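Local coordinates for protein DNA polymerase III, beta subunit (Thermotoga maritima, PDB 1VPK) that probably tethers DNA polymerases and other proteins to DNA and makes them processive, forming a ring-shaped head-to-tail homodimer around the duplex, at residues Lys14-Lys25 / Ala67-Ser75; Met90-Thr99 / Ile110-Arg118. All coordinates share one frame; numbering follows the deposited sequence.

Interaction 1: Lys14-Lys25 / Ala67-Ser75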
ATOM      1  N   LYS A  14     -23.303   5.214  32.284  1.00 55.38           N
ATOM      2  CA  LYS A  14     -23.607   6.020  31.119  1.00 54.58           C
ATOM      3  C   LYS A  14     -22.472   7.045  30.950  1.00 52.57           C
ATOM      4  O   LYS A  14     -22.015   7.613  31.916  1.00 50.96           O
ATOM      5  CB  LYS A  14     -24.971   6.720  31.272  1.00 54.55           C
ATOM      6  CG  LYS A  14     -26.196   5.753  31.395  1.00 57.11           C
ATOM      7  CD  LYS A  14     -27.550   6.488  31.691  1.00 56.68           C
ATOM      8  CE  LYS A  14     -28.777   5.520  31.554  1.00 58.51           C
ATOM      9  NZ  LYS A  14     -30.075   6.105  31.060  1.00 57.22           N
ATOM     10  N   VAL A  15     -21.989   7.202  29.722  1.00 50.36           N
ATOM     11  CA  VAL A  15     -21.019   8.217  29.396  1.00 49.58           C
ATOM     12  C   VAL A  15     -21.436   8.963  28.122  1.00 48.80           C
ATOM     13  O   VAL A  15     -21.768   8.342  27.105  1.00 48.80           O
ATOM     14  CB  VAL A  15     -19.605   7.597  29.213  1.00 48.97           C
ATOM     15  CG1 VAL A  15     -18.583   8.651  28.841  1.00 49.53           C
ATOM     16  CG2 VAL A  15     -19.185   6.878  30.495  1.00 50.44           C
ATOM     17  N   THR A  16     -21.412  10.279  28.183  1.00 48.24           N
ATOM     18  CA  THR A  16     -21.495  11.118  26.981  1.00 48.83           C
ATOM     19  C   THR A  16     -20.151  11.790  26.750  1.00 48.70           C
ATOM     20  O   THR A  16     -19.611  12.452  27.638  1.00 47.16           O
ATOM     21  CB  THR A  16     -22.618  12.165  27.096  1.00 48.32           C
ATOM     22  OG1 THR A  16     -23.823  11.463  27.400  1.00 50.53           O
ATOM     23  CG2 THR A  16     -22.796  12.925  25.795  1.00 47.66           C
ATOM     24  N   VAL A  17     -19.589  11.579  25.557  1.00 48.81           N
ATOM     25  CA  VAL A  17     -18.241  12.089  25.225  1.00 49.07           C
ATOM     26  C   VAL A  17     -18.206  12.518  23.739  1.00 49.14           C
ATOM     27  O   VAL A  17     -18.929  11.965  22.917  1.00 49.32           O
ATOM     28  CB  VAL A  17     -17.180  10.966  25.518  1.00 49.44           C
ATOM     29  CG1 VAL A  17     -17.457   9.761  24.707  1.00 50.24           C
ATOM     30  CG2 VAL A  17     -15.688  11.487  25.320  1.00 49.17           C
ATOM     31  N   THR A  18     -17.374  13.480  23.384  1.00 48.48           N
ATOM     32  CA  THR A  18     -17.248  13.834  21.990  1.00 48.58           C
ATOM     33  C   THR A  18     -16.546  12.691  21.337  1.00 49.15           C
ATOM     34  O   THR A  18     -15.728  12.004  21.962  1.00 48.75           O
ATOM     35  CB  THR A  18     -16.402  15.093  21.751  1.00 49.32           C
ATOM     36  OG1 THR A  18     -15.062  14.827  22.171  1.00 47.38           O
ATOM     37  CG2 THR A  18     -16.998  16.289  22.514  1.00 49.36           C
ATOM     38  N   THR A  19     -16.890  12.468  20.072  1.00 48.35           N
ATOM     39  CA  THR A  19     -16.332  11.347  19.324  1.00 47.41           C
ATOM     40  C   THR A  19     -14.825  11.524  19.096  1.00 47.35           C
ATOM     41  O   THR A  19     -14.048  10.590  19.194  1.00 45.95           O
ATOM     42  CB  THR A  19     -17.057  11.226  18.015  1.00 46.49           C
ATOM     43  OG1 THR A  19     -18.434  10.980  18.309  1.00 43.32           O
ATOM     44  CG2 THR A  19     -16.492  10.104  17.209  1.00 48.23           C
ATOM     45  N   LEU A  20     -14.428  12.742  18.829  1.00 47.53           N
ATOM     46  CA  LEU A  20     -13.017  13.091  18.673  1.00 49.15           C
ATOM     47  C   LEU A  20     -12.171  12.729  19.914  1.00 49.23           C
ATOM     48  O   LEU A  20     -11.055  12.158  19.779  1.00 49.94           O
ATOM     49  CB  LEU A  20     -12.932  14.584  18.327  1.00 48.88           C
ATOM     50  CG  LEU A  20     -11.532  15.053  17.972  1.00 54.12           C
ATOM     51  CD1 LEU A  20     -10.982  14.320  16.712  1.00 57.64           C
ATOM     52  CD2 LEU A  20     -11.568  16.552  17.769  1.00 55.34           C
ATOM     53  N   GLU A  21     -12.706  13.005  21.112  1.00 49.73           N
ATOM     54  CA  GLU A  21     -12.029  12.634  22.380  1.00 49.46           C
ATOM     55  C   GLU A  21     -11.880  11.131  22.549  1.00 49.49           C
ATOM     56  O   GLU A  21     -10.802  10.650  22.906  1.00 48.49           O
ATOM     57  CB  GLU A  21     -12.776  13.205  23.570  1.00 50.01           C
ATOM     58  CG  GLU A  21     -12.229  12.812  24.937  1.00 52.14           C
ATOM     59  CD  GLU A  21     -10.822  13.311  25.267  1.00 53.01           C
ATOM     60  OE1 GLU A  21     -10.236  14.168  24.555  1.00 53.72           O
ATOM     61  OE2 GLU A  21     -10.321  12.891  26.329  1.00 53.31           O
ATOM     62  N   LEU A  22     -12.978  10.390  22.350  1.00 48.93           N
ATOM     63  CA  LEU A  22     -12.945   8.969  22.462  1.00 49.17           C
ATOM     64  C   LEU A  22     -11.972   8.381  21.474  1.00 49.06           C
ATOM     65  O   LEU A  22     -11.226   7.460  21.815  1.00 50.73           O
ATOM     66  CB  LEU A  22     -14.367   8.366  22.236  1.00 49.79           C
ATOM     67  CG  LEU A  22     -14.515   6.872  22.482  1.00 48.74           C
ATOM     68  CD1 LEU A  22     -14.218   6.510  23.952  1.00 49.54           C
ATOM     69  CD2 LEU A  22     -15.936   6.394  22.065  1.00 49.84           C
ATOM     70  N   LYS A  23     -12.057   8.815  20.224  1.00 49.26           N
ATOM     71  CA  LYS A  23     -11.145   8.368  19.170  1.00 50.74           C
ATOM     72  C   LYS A  23      -9.659   8.603  19.517  1.00 49.63           C
ATOM     73  O   LYS A  23      -8.805   7.716  19.369  1.00 50.04           O
ATOM     74  CB  LYS A  23     -11.480   9.119  17.890  1.00 51.29           C
ATOM     75  CG  LYS A  23     -10.778   8.586  16.643  1.00 54.21           C
ATOM     76  CD  LYS A  23     -11.410   9.195  15.351  1.00 55.51           C
ATOM     77  CE  LYS A  23     -11.202  10.709  15.229  1.00 59.40           C
ATOM     78  NZ  LYS A  23     -11.719  11.296  13.919  1.00 60.26           N
ATOM     79  N   ASP A  24      -9.357   9.827  19.942  1.00 49.52           N
ATOM     80  CA  ASP A  24      -8.002  10.230  20.366  1.00 49.58           C
ATOM     81  C   ASP A  24      -7.462   9.352  21.511  1.00 48.62           C
ATOM     82  O   ASP A  24      -6.338   8.850  21.449  1.00 46.45           O
ATOM     83  CB  ASP A  24      -8.016  11.715  20.760  0.50 49.53           C
ATOM     84  CG  ASP A  24      -8.265  12.640  19.567  0.50 50.21           C
ATOM     85  OD1 ASP A  24      -8.603  12.139  18.458  0.50 51.58           O
ATOM     86  OD2 ASP A  24      -8.126  13.876  19.742  0.50 51.80           O
ATOM     87  N   LYS A  25      -8.259   9.129  22.552  1.00 48.82           N
ATOM     88  CA  LYS A  25      -7.788   8.309  23.693  1.00 49.16           C
ATOM     89  C   LYS A  25      -7.634   6.809  23.399  1.00 50.21           C
ATOM     90  O   LYS A  25      -6.693   6.159  23.886  1.00 49.83           O
ATOM     91  CB  LYS A  25      -8.673   8.556  24.938  1.00 49.40           C
ATOM     92  CG  LYS A  25      -8.628  10.030  25.382  1.00 50.30           C
ATOM     93  CD  LYS A  25      -7.254  10.329  26.063  1.00 52.32           C
ATOM     94  CE  LYS A  25      -6.915  11.807  26.226  1.00 50.90           C
ATOM     95  NZ  LYS A  25      -7.851  12.698  26.911  1.00 51.94           N
ATOM     96  N   ALA A  67      -5.224   6.352  30.196  1.00 48.22           N
ATOM     97  CA  ALA A  67      -5.720   7.558  29.575  1.00 47.98           C
ATOM     98  C   ALA A  67      -6.991   8.018  30.285  1.00 48.27           C
ATOM     99  O   ALA A  67      -7.999   7.261  30.412  1.00 46.19           O
ATOM    100  CB  ALA A  67      -5.993   7.268  28.118  1.00 49.40           C
ATOM    101  N   THR A  68      -6.963   9.257  30.767  1.00 47.07           N
ATOM    102  CA  THR A  68      -8.150   9.867  31.349  1.00 48.23           C
ATOM    103  C   THR A  68      -8.983  10.483  30.199  1.00 49.01           C
ATOM    104  O   THR A  68      -8.462  11.254  29.388  1.00 48.42           O
ATOM    105  CB  THR A  68      -7.746  10.850  32.422  1.00 48.45           C
ATOM    106  OG1 THR A  68      -7.027  10.128  33.435  1.00 49.32           O
ATOM    107  CG2 THR A  68      -8.949  11.510  33.074  1.00 50.09           C
ATOM    108  N   VAL A  69     -10.251  10.061  30.099  1.00 48.12           N
ATOM    109  CA  VAL A  69     -11.136  10.517  29.039  1.00 48.24           C
ATOM    110  C   VAL A  69     -11.918  11.727  29.572  1.00 49.17           C
ATOM    111  O   VAL A  69     -12.539  11.691  30.651  1.00 49.90           O
ATOM    112  CB  VAL A  69     -12.083   9.404  28.572  1.00 48.36           C
ATOM    113  CG1 VAL A  69     -12.853   9.828  27.311  1.00 48.69           C
ATOM    114  CG2 VAL A  69     -11.294   8.149  28.259  1.00 47.15           C
ATOM    115  N   ASN A  70     -11.828  12.819  28.852  1.00 49.34           N
ATOM    116  CA  ASN A  70     -12.577  14.032  29.216  1.00 50.14           C
ATOM    117  C   ASN A  70     -13.957  13.990  28.595  1.00 51.02           C
ATOM    118  O   ASN A  70     -14.117  14.312  27.435  1.00 51.63           O
ATOM    119  CB  ASN A  70     -11.820  15.243  28.749  1.00 51.27           C
ATOM    120  CG  ASN A  70     -10.493  15.347  29.414  1.00 54.31           C
ATOM    121  OD1 ASN A  70     -10.427  15.287  30.661  1.00 59.41           O
ATOM    122  ND2 ASN A  70      -9.407  15.483  28.614  1.00 56.22           N
ATOM    123  N   ALA A  71     -14.929  13.533  29.377  1.00 52.15           N
ATOM    124  CA  ALA A  71     -16.339  13.405  28.948  1.00 52.86           C
ATOM    125  C   ALA A  71     -17.199  14.525  29.496  1.00 53.51           C
ATOM    126  O   ALA A  71     -16.828  15.221  30.421  1.00 54.48           O
ATOM    127  CB  ALA A  71     -16.895  12.073  29.381  1.00 52.49           C
ATOM    128  N   ALA A  72     -18.375  14.673  28.906  1.00 54.16           N
ATOM    129  CA  ALA A  72     -19.333  15.675  29.290  1.00 54.27           C
ATOM    130  C   ALA A  72     -20.229  15.171  30.415  1.00 53.84           C
ATOM    131  O   ALA A  72     -20.623  15.941  31.267  1.00 52.97           O
ATOM    132  CB  ALA A  72     -20.202  16.018  28.070  1.00 55.39           C
ATOM    133  N   GLU A  73     -20.601  13.900  30.352  1.00 52.00           N
ATOM    134  CA  GLU A  73     -21.453  13.248  31.344  1.00 52.78           C
ATOM    135  C   GLU A  73     -20.867  11.865  31.650  1.00 51.26           C
ATOM    136  O   GLU A  73     -20.532  11.107  30.744  1.00 49.80           O
ATOM    137  CB  GLU A  73     -22.905  13.104  30.825  1.00 52.22           C
ATOM    138  CG  GLU A  73     -23.592  14.454  30.654  1.00 56.14           C
ATOM    139  CD  GLU A  73     -24.834  14.441  29.770  1.00 57.48           C
ATOM    140  OE1 GLU A  73     -25.370  13.359  29.448  1.00 63.99           O
ATOM    141  OE2 GLU A  73     -25.279  15.567  29.403  1.00 65.62           O
ATOM    142  N   ILE A  74     -20.714  11.566  32.929  1.00 51.08           N
ATOM    143  CA  ILE A  74     -20.243  10.267  33.387  1.00 51.70           C
ATOM    144  C   ILE A  74     -21.047   9.906  34.617  1.00 52.61           C
ATOM    145  O   ILE A  74     -20.981  10.603  35.625  1.00 54.19           O
ATOM    146  CB  ILE A  74     -18.758  10.270  33.747  1.00 51.06           C
ATOM    147  CG1 ILE A  74     -17.891  10.607  32.541  1.00 50.49           C
ATOM    148  CG2 ILE A  74     -18.355   8.914  34.260  1.00 51.98           C
ATOM    149  CD1 ILE A  74     -16.452  11.041  32.898  1.00 51.02           C
ATOM    150  N   SER A  75     -21.863   8.874  34.518  1.00 52.77           N
ATOM    151  CA  SER A  75     -22.562   8.361  35.691  1.00 52.97           C
ATOM    152  C   SER A  75     -22.359   6.846  35.810  1.00 52.66           C
ATOM    153  O   SER A  75     -22.015   6.157  34.833  1.00 51.54           O
ATOM    154  CB  SER A  75     -24.054   8.739  35.679  1.00 53.25           C
ATOM    155  OG  SER A  75     -24.657   8.513  34.426  1.00 55.68           O
TER
HETATM  156  O   HOH W   1     -15.773  14.980  25.330  1.00 41.50           O
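Glu21 and Lys25, one turn apart on the helix, reach together for the backbone of Thr68-Asn70. The Glu21 oxygen OE2 is the hub: it accepts the backbone N of Asn70 at 2.9 Å, a straight bond arriving from above the carboxylate plane, and the ammonium NZ of Lys25 on its syn side, a salt bridge whose OE2 to NZ distance is 2.5 Å. Lys25, bent about CB-CG and again about CD-CE, brings NZ to Thr68 O (2.9 Å), while its CD lies on Ala67 CB. With CG anti to the backbone N (chi1 176°) and a bend at the next bond, Glu21 turns its carboxylate to Asn70, and the side chain runs past that of Val69 in the opposite direction, CG against CG1. Cut back to an alanine, this position would probably leave the Asn70 N-H without its acceptor and the Lys25 ammonium short of one of its two carboxylate partners. The other is Asp240, which probably helps fix the ammonium in place.

Toward the strand, Val17 CG2 meets Val69 CG1 at 3.8 Å, the two valines crossing at about a right angle, and Ala71 CB packs against Val15 CG1. A water joins Thr18 N to Asn70 O, and Thr18 OG1 N-caps the helix by accepting from Glu21 N, which probably helps to set the start of the helix from which Glu21 projects.

Strands 14-18 and 73-75 run antiparallel. Lys14 and Ser75 form a hydrogen-bonded pair, and Thr16 O is gripped twice, by Ala72 N (2.8 Å) and Glu73 N (3.2 Å). Thr16 OG1 donates to Glu73 OE1 from above the carboxylate plane, the two side chains lying alongside each other. Val15 and Ile74 point to the other face, where both touch Val49. Two successive residues facing Thr16 make a classic beta bulge, here at the edge of an antiparallel sheet in the N-terminal domain of the DNA polymerase III beta subunit.

Interaction 2: Met90-Thr99 / Ile110-Arg118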
ATOM      1  N   MET A  90     -13.984   0.655  15.164  1.00 53.53           N
ATOM      2  CA  MET A  90     -15.266   1.229  15.394  1.00 54.85           C
ATOM      3  C   MET A  90     -15.194   2.733  15.595  1.00 53.64           C
ATOM      4  O   MET A  90     -16.003   3.501  14.985  1.00 52.21           O
ATOM      5  CB  MET A  90     -15.858   0.641  16.648  1.00 54.82           C
ATOM      6  CG  MET A  90     -17.070   1.333  17.033  1.00 58.66           C
ATOM      7  SD  MET A  90     -17.545   1.098  18.691  1.00 60.88           S
ATOM      8  CE  MET A  90     -16.381   2.176  19.484  1.00 61.35           C
ATOM      9  N   VAL A  91     -14.268   3.171  16.463  1.00 52.56           N
ATOM     10  CA  VAL A  91     -14.235   4.588  16.830  1.00 53.72           C
ATOM     11  C   VAL A  91     -13.873   5.471  15.675  1.00 53.81           C
ATOM     12  O   VAL A  91     -14.306   6.639  15.651  1.00 54.85           O
ATOM     13  CB  VAL A  91     -13.319   4.971  18.049  1.00 53.27           C
ATOM     14  CG1 VAL A  91     -13.728   4.170  19.222  1.00 57.05           C
ATOM     15  CG2 VAL A  91     -11.839   4.802  17.719  1.00 52.89           C
ATOM     16  N   LYS A  92     -13.071   4.935  14.751  1.00 53.99           N
ATOM     17  CA  LYS A  92     -12.654   5.682  13.554  1.00 54.78           C
ATOM     18  C   LYS A  92     -13.782   5.924  12.558  1.00 52.28           C
ATOM     19  O   LYS A  92     -13.646   6.752  11.672  1.00 52.11           O
ATOM     20  CB  LYS A  92     -11.422   5.036  12.878  1.00 55.09           C
ATOM     21  CG  LYS A  92     -10.177   5.079  13.829  1.00 59.27           C
ATOM     22  CD  LYS A  92      -8.908   4.418  13.252  1.00 59.74           C
ATOM     23  CE  LYS A  92      -8.079   3.781  14.395  1.00 64.87           C
ATOM     24  NZ  LYS A  92      -6.595   3.575  14.102  1.00 65.45           N
ATOM     25  N   VAL A  93     -14.909   5.233  12.712  1.00 51.22           N
ATOM     26  CA  VAL A  93     -16.052   5.436  11.812  1.00 49.24           C
ATOM     27  C   VAL A  93     -17.350   5.957  12.466  1.00 48.03           C
ATOM     28  O   VAL A  93     -18.353   6.113  11.772  1.00 47.26           O
ATOM     29  CB  VAL A  93     -16.366   4.123  10.996  1.00 50.40           C
ATOM     30  CG1 VAL A  93     -15.140   3.690  10.159  1.00 50.62           C
ATOM     31  CG2 VAL A  93     -16.787   2.994  11.919  1.00 49.65           C
ATOM     32  N   LEU A  94     -17.357   6.208  13.775  1.00 46.22           N
ATOM     33  CA  LEU A  94     -18.537   6.799  14.409  1.00 46.02           C
ATOM     34  C   LEU A  94     -18.817   8.119  13.670  1.00 45.30           C
ATOM     35  O   LEU A  94     -17.909   8.874  13.454  1.00 42.98           O
ATOM     36  CB  LEU A  94     -18.301   7.041  15.908  1.00 46.16           C
ATOM     37  CG  LEU A  94     -18.084   5.724  16.703  1.00 46.51           C
ATOM     38  CD1 LEU A  94     -17.722   6.022  18.142  1.00 48.70           C
ATOM     39  CD2 LEU A  94     -19.309   4.796  16.624  1.00 48.46           C
ATOM     40  N   PRO A  95     -20.047   8.325  13.211  1.00 45.10           N
ATOM     41  CA  PRO A  95     -20.322   9.420  12.309  1.00 46.20           C
ATOM     42  C   PRO A  95     -20.647  10.790  12.915  1.00 47.43           C
ATOM     43  O   PRO A  95     -20.612  11.777  12.167  1.00 47.12           O
ATOM     44  CB  PRO A  95     -21.562   8.932  11.590  1.00 46.18           C
ATOM     45  CG  PRO A  95     -22.251   8.137  12.579  1.00 44.97           C
ATOM     46  CD  PRO A  95     -21.241   7.508  13.427  1.00 46.00           C
ATOM     47  N   ASP A  96     -20.989  10.850  14.212  1.00 47.73           N
ATOM     48  CA  ASP A  96     -21.505  12.101  14.828  1.00 48.83           C
ATOM     49  C   ASP A  96     -20.474  12.739  15.788  1.00 47.64           C
ATOM     50  O   ASP A  96     -19.568  12.069  16.234  1.00 45.96           O
ATOM     51  CB  ASP A  96     -22.788  11.774  15.580  1.00 49.17           C
ATOM     52  CG  ASP A  96     -23.626  12.984  15.892  1.00 54.33           C
ATOM     53  OD1 ASP A  96     -24.672  13.154  15.193  1.00 59.53           O
ATOM     54  OD2 ASP A  96     -23.300  13.731  16.864  1.00 57.38           O
ATOM     55  N   GLU A  97     -20.611  14.055  16.043  1.00 47.77           N
ATOM     56  CA  GLU A  97     -19.728  14.818  16.971  1.00 48.73           C
ATOM     57  C   GLU A  97     -19.757  14.237  18.394  1.00 48.48           C
ATOM     58  O   GLU A  97     -18.763  14.330  19.131  1.00 47.17           O
ATOM     59  CB  GLU A  97     -20.163  16.292  17.062  1.00 51.47           C
ATOM     60  CG  GLU A  97     -19.602  17.148  15.971  1.00 55.15           C
ATOM     61  CD  GLU A  97     -20.023  18.583  16.090  1.00 70.61           C
ATOM     62  OE1 GLU A  97     -20.071  19.148  17.251  1.00 73.53           O
ATOM     63  OE2 GLU A  97     -20.292  19.217  15.016  1.00 64.46           O
ATOM     64  N   ILE A  98     -20.893  13.614  18.784  1.00 48.77           N
ATOM     65  CA  ILE A  98     -21.098  13.050  20.115  1.00 48.44           C
ATOM     66  C   ILE A  98     -21.328  11.556  20.048  1.00 48.14           C
ATOM     67  O   ILE A  98     -21.950  11.014  19.100  1.00 47.52           O
ATOM     68  CB  ILE A  98     -22.318  13.695  20.811  1.00 48.45           C
ATOM     69  CG1 ILE A  98     -22.237  15.224  20.806  1.00 50.38           C
ATOM     70  CG2 ILE A  98     -22.512  13.151  22.228  1.00 50.09           C
ATOM     71  CD1 ILE A  98     -20.976  15.756  21.343  1.00 50.18           C
ATOM     72  N   THR A  99     -20.795  10.881  21.064  1.00 48.48           N
ATOM     73  CA  THR A  99     -20.918   9.450  21.252  1.00 48.39           C
ATOM     74  C   THR A  99     -21.421   9.187  22.660  1.00 48.73           C
ATOM     75  O   THR A  99     -21.012   9.868  23.608  1.00 47.61           O
ATOM     76  CB  THR A  99     -19.593   8.707  21.054  1.00 49.26           C
ATOM     77  OG1 THR A  99     -19.202   8.754  19.669  1.00 50.55           O
ATOM     78  CG2 THR A  99     -19.745   7.248  21.448  1.00 48.33           C
ATOM     79  N   ILE A 110     -22.609   1.464  22.098  1.00 47.56           N
ATOM     80  CA  ILE A 110     -21.897   2.692  21.648  1.00 48.36           C
ATOM     81  C   ILE A 110     -22.786   3.303  20.566  1.00 48.15           C
ATOM     82  O   ILE A 110     -22.944   2.711  19.486  1.00 46.76           O
ATOM     83  CB  ILE A 110     -20.518   2.387  21.028  1.00 48.36           C
ATOM     84  CG1 ILE A 110     -19.618   1.546  21.963  1.00 50.18           C
ATOM     85  CG2 ILE A 110     -19.782   3.662  20.690  1.00 49.40           C
ATOM     86  CD1 ILE A 110     -19.516   0.116  21.586  1.00 52.43           C
ATOM     87  N   SER A 111     -23.330   4.489  20.864  1.00 49.41           N
ATOM     88  CA  SER A 111     -24.322   5.166  20.049  1.00 49.81           C
ATOM     89  C   SER A 111     -23.791   6.501  19.598  1.00 49.54           C
ATOM     90  O   SER A 111     -23.410   7.384  20.418  1.00 47.96           O
ATOM     91  CB  SER A 111     -25.591   5.427  20.847  1.00 51.05           C
ATOM     92  OG  SER A 111     -26.016   4.225  21.436  1.00 55.81           O
ATOM     93  N   SER A 112     -23.830   6.681  18.296  1.00 48.67           N
ATOM     94  CA  SER A 112     -23.377   7.909  17.726  1.00 48.53           C
ATOM     95  C   SER A 112     -24.166   8.203  16.482  1.00 48.06           C
ATOM     96  O   SER A 112     -24.032   7.532  15.477  1.00 47.07           O
ATOM     97  CB  SER A 112     -21.907   7.798  17.385  1.00 46.77           C
ATOM     98  OG  SER A 112     -21.507   9.043  16.896  1.00 49.28           O
ATOM     99  N   GLY A 113     -24.989   9.222  16.544  1.00 47.42           N
ATOM    100  CA  GLY A 113     -25.766   9.579  15.391  1.00 48.49           C
ATOM    101  C   GLY A 113     -26.665   8.462  14.941  1.00 47.86           C
ATOM    102  O   GLY A 113     -27.459   7.965  15.722  1.00 48.15           O
ATOM    103  N   SER A 114     -26.492   8.092  13.669  1.00 47.83           N
ATOM    104  CA  SER A 114     -27.196   7.024  12.978  1.00 48.01           C
ATOM    105  C   SER A 114     -26.813   5.583  13.400  1.00 47.52           C
ATOM    106  O   SER A 114     -27.530   4.639  13.076  1.00 45.84           O
ATOM    107  CB  SER A 114     -26.889   7.138  11.445  1.00 49.33           C
ATOM    108  OG  SER A 114     -25.470   6.950  11.146  1.00 49.96           O
ATOM    109  N   THR A 115     -25.696   5.431  14.091  1.00 47.40           N
ATOM    110  CA  THR A 115     -25.075   4.121  14.307  1.00 47.86           C
ATOM    111  C   THR A 115     -25.188   3.664  15.760  1.00 47.99           C
ATOM    112  O   THR A 115     -25.032   4.476  16.680  1.00 46.00           O
ATOM    113  CB  THR A 115     -23.590   4.204  13.940  0.50 47.81           C
ATOM    114  OG1 THR A 115     -23.455   4.990  12.752  0.50 47.99           O
ATOM    115  CG2 THR A 115     -22.993   2.827  13.731  0.50 45.82           C
ATOM    116  N   VAL A 116     -25.395   2.367  15.958  1.00 47.76           N
ATOM    117  CA  VAL A 116     -25.290   1.759  17.274  1.00 47.75           C
ATOM    118  C   VAL A 116     -24.506   0.431  17.104  1.00 46.91           C
ATOM    119  O   VAL A 116     -24.852  -0.424  16.288  1.00 45.78           O
ATOM    120  CB  VAL A 116     -26.685   1.528  17.941  1.00 48.41           C
ATOM    121  CG1 VAL A 116     -26.527   0.942  19.357  1.00 49.53           C
ATOM    122  CG2 VAL A 116     -27.462   2.800  18.013  1.00 50.39           C
ATOM    123  N   PHE A 117     -23.389   0.371  17.817  1.00 47.70           N
ATOM    124  CA  PHE A 117     -22.563  -0.803  17.987  1.00 47.24           C
ATOM    125  C   PHE A 117     -22.901  -1.407  19.366  1.00 48.09           C
ATOM    126  O   PHE A 117     -23.092  -0.673  20.327  1.00 46.79           O
ATOM    127  CB  PHE A 117     -21.090  -0.445  17.934  1.00 47.01           C
ATOM    128  CG  PHE A 117     -20.538  -0.176  16.539  1.00 47.67           C
ATOM    129  CD1 PHE A 117     -20.020  -1.198  15.763  1.00 48.09           C
ATOM    130  CD2 PHE A 117     -20.469   1.140  16.041  1.00 51.58           C
ATOM    131  CE1 PHE A 117     -19.481  -0.958  14.504  1.00 49.75           C
ATOM    132  CE2 PHE A 117     -19.919   1.392  14.777  1.00 49.08           C
ATOM    133  CZ  PHE A 117     -19.412   0.352  14.020  1.00 50.20           C
ATOM    134  N   ARG A 118     -22.995  -2.742  19.430  1.00 48.04           N
ATOM    135  CA  ARG A 118     -23.157  -3.466  20.677  1.00 49.81           C
ATOM    136  C   ARG A 118     -22.007  -4.465  20.732  1.00 49.72           C
ATOM    137  O   ARG A 118     -21.897  -5.326  19.894  1.00 47.96           O
ATOM    138  CB  ARG A 118     -24.488  -4.181  20.709  1.00 50.80           C
ATOM    139  CG  ARG A 118     -25.629  -3.256  20.870  1.00 53.59           C
ATOM    140  CD  ARG A 118     -26.923  -4.057  20.860  0.65 56.97           C
ATOM    141  NE  ARG A 118     -28.109  -3.347  20.407  0.65 58.23           N
ATOM    142  CZ  ARG A 118     -28.274  -2.785  19.203  0.65 61.09           C
ATOM    143  NH1 ARG A 118     -27.295  -2.736  18.282  0.65 62.93           N
ATOM    144  NH2 ARG A 118     -29.440  -2.225  18.925  0.65 61.61           N
TER
HETATM  145  O   HOH W   2     -24.844  10.966  18.773  1.00 41.73           O
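Met90 lays its CG over one face of the Phe117 ring, a CH-pi contact 3.6 Å from the centroid and 14° off the normal. The sulfur SD lies obliquely to the same ring, a Met-aromatic contact, and meets Ile110 CD1 tip to tip at 3.6 Å. CG reaches the ring because it stands anti to the backbone N (chi1 171°). This centre joins helix 87-91 to the hairpin of strands 107-112 and 115-120, closed by a type II' turn from Ser112 to Thr115. Leu94 divides its branches, CD1 toward Ile110 CG2 and CD2 toward Phe117 CD2, while Thr99 CG2 lies alongside Ile110 CG2.

Farther out, Pro95 CG rests 3.5 Å from Ser112 O. Ser114 OG and, in the conformer given here, Thr115 OG1 are hydrogen-bonded to Asp315 of the second subunit; a strand of that subunit pairs antiparallel with Thr115-Arg118 and carries the sheet across the ring interface. At the polar edge, Asp96 closes an Asx turn by accepting Ile98 N on the anti lone pair of OD2. A water bridges Ile98 O and Gly113 N, and Ser112 OG both accepts from Asp96 N at 3.3 Å and donates to Ile98 O at 3.0 Å.

Overall arrangement
Interactions 1 and 2 lie about 12 Å apart, centre to centre, on the same side of the chain's centre and within the N-terminal domain. They share a five-stranded antiparallel sheet, in which strand 13-18 of interaction 1 neighbours strand 98-104 of interaction 2. Thr19 is the main joint: its OG1 lies 2.6 Å from Asp96 O and 2.7 Å from Thr99 OG1, both probable hydrogen bonds. Nearby, Thr16 CG2 packs on Ile98 CG2 at 3.6 Å. Interaction 1 holds the sheet edge at strand 73-76, whereas interaction 2 lies at strand 115-120, the edge that continues into the second subunit of the ring.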